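Local coordinates for MstE (Scytonema sp. PCC 10023, PDB 6SBF), which probably cyclises isoprenoid chains by protonation, as a monodomain class II terpene cyclase that assembles the polycyclic scaffold of merosterols, at residues 174-179 with 209-214. The protein carries 1 engineered substitution. Residues are numbered along the deposited sequence; the frame is centred on the assembly and turned at random.
Sequences GAHTCV and GYWWSD
Cys178 SG takes two backbone N-H groups from the facing loop 209-214, a firm, nearly straight hydrogen bond from Tyr210 N at 3.3 Å and a weak one from Trp211 N at 3.6 Å. The sulfur sits between the backbone N and the carbonyl carbon (chi1 48°), which brings it within range of both amide N-H groups, while CB faces Gly209 CA and meets the edge of the Trp212 indole at CD1, 4.0 Å away. The same sulfur also touches Tyr210 CB and, obliquely, Trp211 CD1. Two residues earlier, at the N-cap position, His176 lays its imidazole over one face of the Tyr210 ring as an offset stack, centroids 4.0 Å apart and planes 26° from parallel. NE2 lies above the centre of the phenol ring, and CD2 approaches Tyr210 CG to 3.3 Å. The opposite imidazole face carries Gly174 O, 3.1 Å above its centre. In the alpha6-alpha6 barrel of this cyclase, the contact ties the start of helix 177-183 to the loop that leads into helix 215-229. Trp211 completes an aromatic cluster, turning its edge toward the His176 face with the planes at 74°. His176 ND1 and Trp211 NE1 are not bonded to each other; each is hydrogen-bonded to Thr149 OG1. His176 NE2 is paired with Gly171 O, so both ring nitrogens are engaged and the rotation of the imidazole is fixed. Tyr210 OH is hydrogen-bonded to Asp318 O. An alanine in place of Tyr210 would probably open a gap against one face of His176 and leave Asp318 O without its phenol partner. Val179 CG2 meets the edge of the Trp211 indole at CD1, near the ring plane.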
ATOM      1  N   GLY A 174      10.181 -15.463   3.036  1.00 18.26           N
ATOM      2  CA  GLY A 174      11.415 -14.733   2.720  1.00 17.91           C
ATOM      3  C   GLY A 174      11.231 -13.246   2.859  1.00 15.95           C
ATOM      4  O   GLY A 174      10.108 -12.735   2.910  1.00 15.38           O
ATOM      5  N   ALA A 175      12.344 -12.531   2.765  1.00 16.03           N
ATOM      6  CA  ALA A 175      12.309 -11.070   2.713  1.00 16.91           C
ATOM      7  C   ALA A 175      11.487 -10.621   1.515  1.00 15.26           C
ATOM      8  O   ALA A 175      11.713 -11.133   0.394  1.00 18.27           O
ATOM      9  CB  ALA A 175      13.689 -10.496   2.691  1.00 20.76           C
ATOM     10  N   HIS A 176      10.640  -9.631   1.705  1.00 13.99           N
ATOM     11  CA  HIS A 176       9.738  -9.083   0.670  1.00 14.58           C
ATOM     12  C   HIS A 176      10.018  -7.599   0.492  1.00 14.22           C
ATOM     13  O   HIS A 176      10.002  -6.859   1.484  1.00 14.45           O
ATOM     14  CB  HIS A 176       8.291  -9.312   1.067  1.00 15.51           C
ATOM     15  CG  HIS A 176       7.957 -10.752   1.109  1.00 14.01           C
ATOM     16  ND1 HIS A 176       7.112 -11.325   2.045  1.00 15.85           N
ATOM     17  CD2 HIS A 176       8.368 -11.764   0.295  1.00 14.95           C
ATOM     18  CE1 HIS A 176       7.013 -12.634   1.779  1.00 17.54           C
ATOM     19  NE2 HIS A 176       7.773 -12.939   0.689  1.00 15.96           N
ATOM     20  N   THR A 177      10.238  -7.129  -0.718  1.00 14.22           N
ATOM     21  CA  THR A 177      10.618  -5.727  -0.899  1.00 14.36           C
ATOM     22  C   THR A 177       9.448  -4.788  -0.641  1.00 13.00           C
ATOM     23  O   THR A 177       9.651  -3.691  -0.091  1.00 13.86           O
ATOM     24  CB  THR A 177      11.230  -5.586  -2.284  1.00 15.07           C
ATOM     25  OG1 THR A 177      12.313  -6.536  -2.429  1.00 19.66           O
ATOM     26  CG2 THR A 177      11.789  -4.209  -2.519  1.00 21.64           C
ATOM     27  N   CYS A 178       8.246  -5.181  -1.004  1.00 13.10           N
ATOM     28  CA  CYS A 178       7.022  -4.398  -0.799  1.00 13.46           C
ATOM     29  C   CYS A 178       6.810  -4.178   0.726  1.00 12.11           C
ATOM     30  O   CYS A 178       6.556  -3.060   1.173  1.00 14.18           O
ATOM     31  CB  CYS A 178       5.816  -5.091  -1.432  1.00 13.67           C
ATOM     32  SG  CYS A 178       5.652  -6.865  -1.059  1.00 13.99           S
ATOM     33  N   VAL A 179       6.921  -5.238   1.511  1.00 11.89           N
ATOM     34  CA  VAL A 179       6.732  -5.172   2.966  1.00 12.02           C
ATOM     35  C   VAL A 179       7.892  -4.414   3.575  1.00 12.88           C
ATOM     36  O   VAL A 179       7.672  -3.552   4.471  1.00 13.31           O
ATOM     37  CB  VAL A 179       6.590  -6.560   3.565  1.00 13.40           C
ATOM     38  CG1 VAL A 179       6.378  -6.474   5.084  1.00 14.35           C
ATOM     39  CG2 VAL A 179       5.453  -7.288   2.892  1.00 14.97           C
ATOM     40  N   GLY A 209       7.823  -5.619  -6.132  1.00 14.04           N
ATOM     41  CA  GLY A 209       7.242  -6.184  -4.920  1.00 14.82           C
ATOM     42  C   GLY A 209       6.992  -7.684  -5.016  1.00 13.69           C
ATOM     43  O   GLY A 209       7.177  -8.309  -6.067  1.00 15.85           O
ATOM     44  N   TYR A 210       6.554  -8.259  -3.928  1.00 12.69           N
ATOM     45  CA  TYR A 210       6.230  -9.673  -3.820  1.00 13.29           C
ATOM     46  C   TYR A 210       4.730  -9.872  -4.039  1.00 13.30           C
ATOM     47  O   TYR A 210       4.323 -10.577  -5.024  1.00 14.41           O
ATOM     48  CB  TYR A 210       6.701 -10.234  -2.475  1.00 14.40           C
ATOM     49  CG  TYR A 210       6.542 -11.735  -2.410  1.00 13.46           C
ATOM     50  CD1 TYR A 210       7.510 -12.561  -2.958  1.00 13.42           C
ATOM     51  CD2 TYR A 210       5.419 -12.322  -1.848  1.00 14.50           C
ATOM     52  CE1 TYR A 210       7.359 -13.938  -2.919  1.00 15.04           C
ATOM     53  CE2 TYR A 210       5.255 -13.701  -1.816  1.00 14.87           C
ATOM     54  CZ  TYR A 210       6.228 -14.501  -2.372  1.00 14.67           C
ATOM     55  OH  TYR A 210       6.048 -15.855  -2.372  1.00 16.24           O
ATOM     56  N   TRP A 211       3.904  -9.230  -3.216  1.00 13.34           N
ATOM     57  CA  TRP A 211       2.440  -9.492  -3.226  1.00 13.55           C
ATOM     58  C   TRP A 211       1.671  -8.659  -4.246  1.00 13.51           C
ATOM     59  O   TRP A 211       0.484  -8.856  -4.413  1.00 15.99           O
ATOM     60  CB  TRP A 211       1.888  -9.208  -1.842  1.00 13.87           C
ATOM     61  CG  TRP A 211       2.434 -10.053  -0.745  1.00 14.41           C
ATOM     62  CD1 TRP A 211       3.321  -9.663   0.219  1.00 14.71           C
ATOM     63  CD2 TRP A 211       2.139 -11.432  -0.478  1.00 13.41           C
ATOM     64  NE1 TRP A 211       3.612 -10.698   1.059  1.00 15.79           N
ATOM     65  CE2 TRP A 211       2.896 -11.811   0.641  1.00 15.06           C
ATOM     66  CE3 TRP A 211       1.353 -12.414  -1.098  1.00 14.02           C
ATOM     67  CZ2 TRP A 211       2.865 -13.090   1.170  1.00 15.54           C
ATOM     68  CZ3 TRP A 211       1.325 -13.679  -0.567  1.00 15.85           C
ATOM     69  CH2 TRP A 211       2.071 -14.037   0.548  1.00 15.63           C
ATOM     70  N   TRP A 212       2.277  -7.682  -4.866  1.00 14.66           N
ATOM     71  CA  TRP A 212       1.579  -6.739  -5.740  1.00 15.40           C
ATOM     72  C   TRP A 212       2.039  -6.857  -7.160  1.00 16.04           C
ATOM     73  O   TRP A 212       3.248  -6.944  -7.423  1.00 16.79           O
ATOM     74  CB  TRP A 212       1.826  -5.299  -5.263  1.00 15.13           C
ATOM     75  CG  TRP A 212       1.338  -5.059  -3.867  1.00 14.67           C
ATOM     76  CD1 TRP A 212       2.081  -5.208  -2.748  1.00 18.05           C
ATOM     77  CD2 TRP A 212      -0.030  -4.901  -3.431  1.00 14.81           C
ATOM     78  NE1 TRP A 212       1.324  -5.059  -1.645  1.00 19.17           N
ATOM     79  CE2 TRP A 212       0.014  -4.873  -2.040  1.00 17.54           C
ATOM     80  CE3 TRP A 212      -1.245  -4.769  -4.086  1.00 16.65           C
ATOM     81  CZ2 TRP A 212      -1.134  -4.680  -1.282  1.00 19.50           C
ATOM     82  CZ3 TRP A 212      -2.392  -4.653  -3.347  1.00 17.98           C
ATOM     83  CH2 TRP A 212      -2.323  -4.542  -1.953  1.00 19.37           C
ATOM     84  N   SER A 213       1.095  -6.717  -8.067  1.00 16.31           N
ATOM     85  CA  SER A 213       1.386  -6.691  -9.507  1.00 17.96           C
ATOM     86  C   SER A 213       2.064  -5.371  -9.874  1.00 16.78           C
ATOM     87  O   SER A 213       2.891  -5.324 -10.800  1.00 19.09           O
ATOM     88  CB  SER A 213       0.041  -6.807 -10.261  1.00 21.24           C
ATOM     89  OG  SER A 213      -0.642  -8.031 -10.086  1.00 26.40           O
ATOM     90  N   ASP A 214       1.635  -4.274  -9.230  1.00 12.70           N
ATOM     91  CA  ASP A 214       1.997  -2.930  -9.722  1.00 12.13           C
ATOM     92  C   ASP A 214       3.258  -2.455  -9.002  1.00 12.11           C
ATOM     93  O   ASP A 214       3.206  -2.082  -7.772  1.00 13.07           O
ATOM     94  CB  ASP A 214       0.838  -1.977  -9.505  1.00 12.99           C
ATOM     95  CG  ASP A 214      -0.387  -2.363 -10.312  1.00 13.60           C
ATOM     96  OD1 ASP A 214      -0.244  -2.506 -11.543  1.00 16.51           O
ATOM     97  OD2 ASP A 214      -1.480  -2.523  -9.738  1.00 15.27           O
TER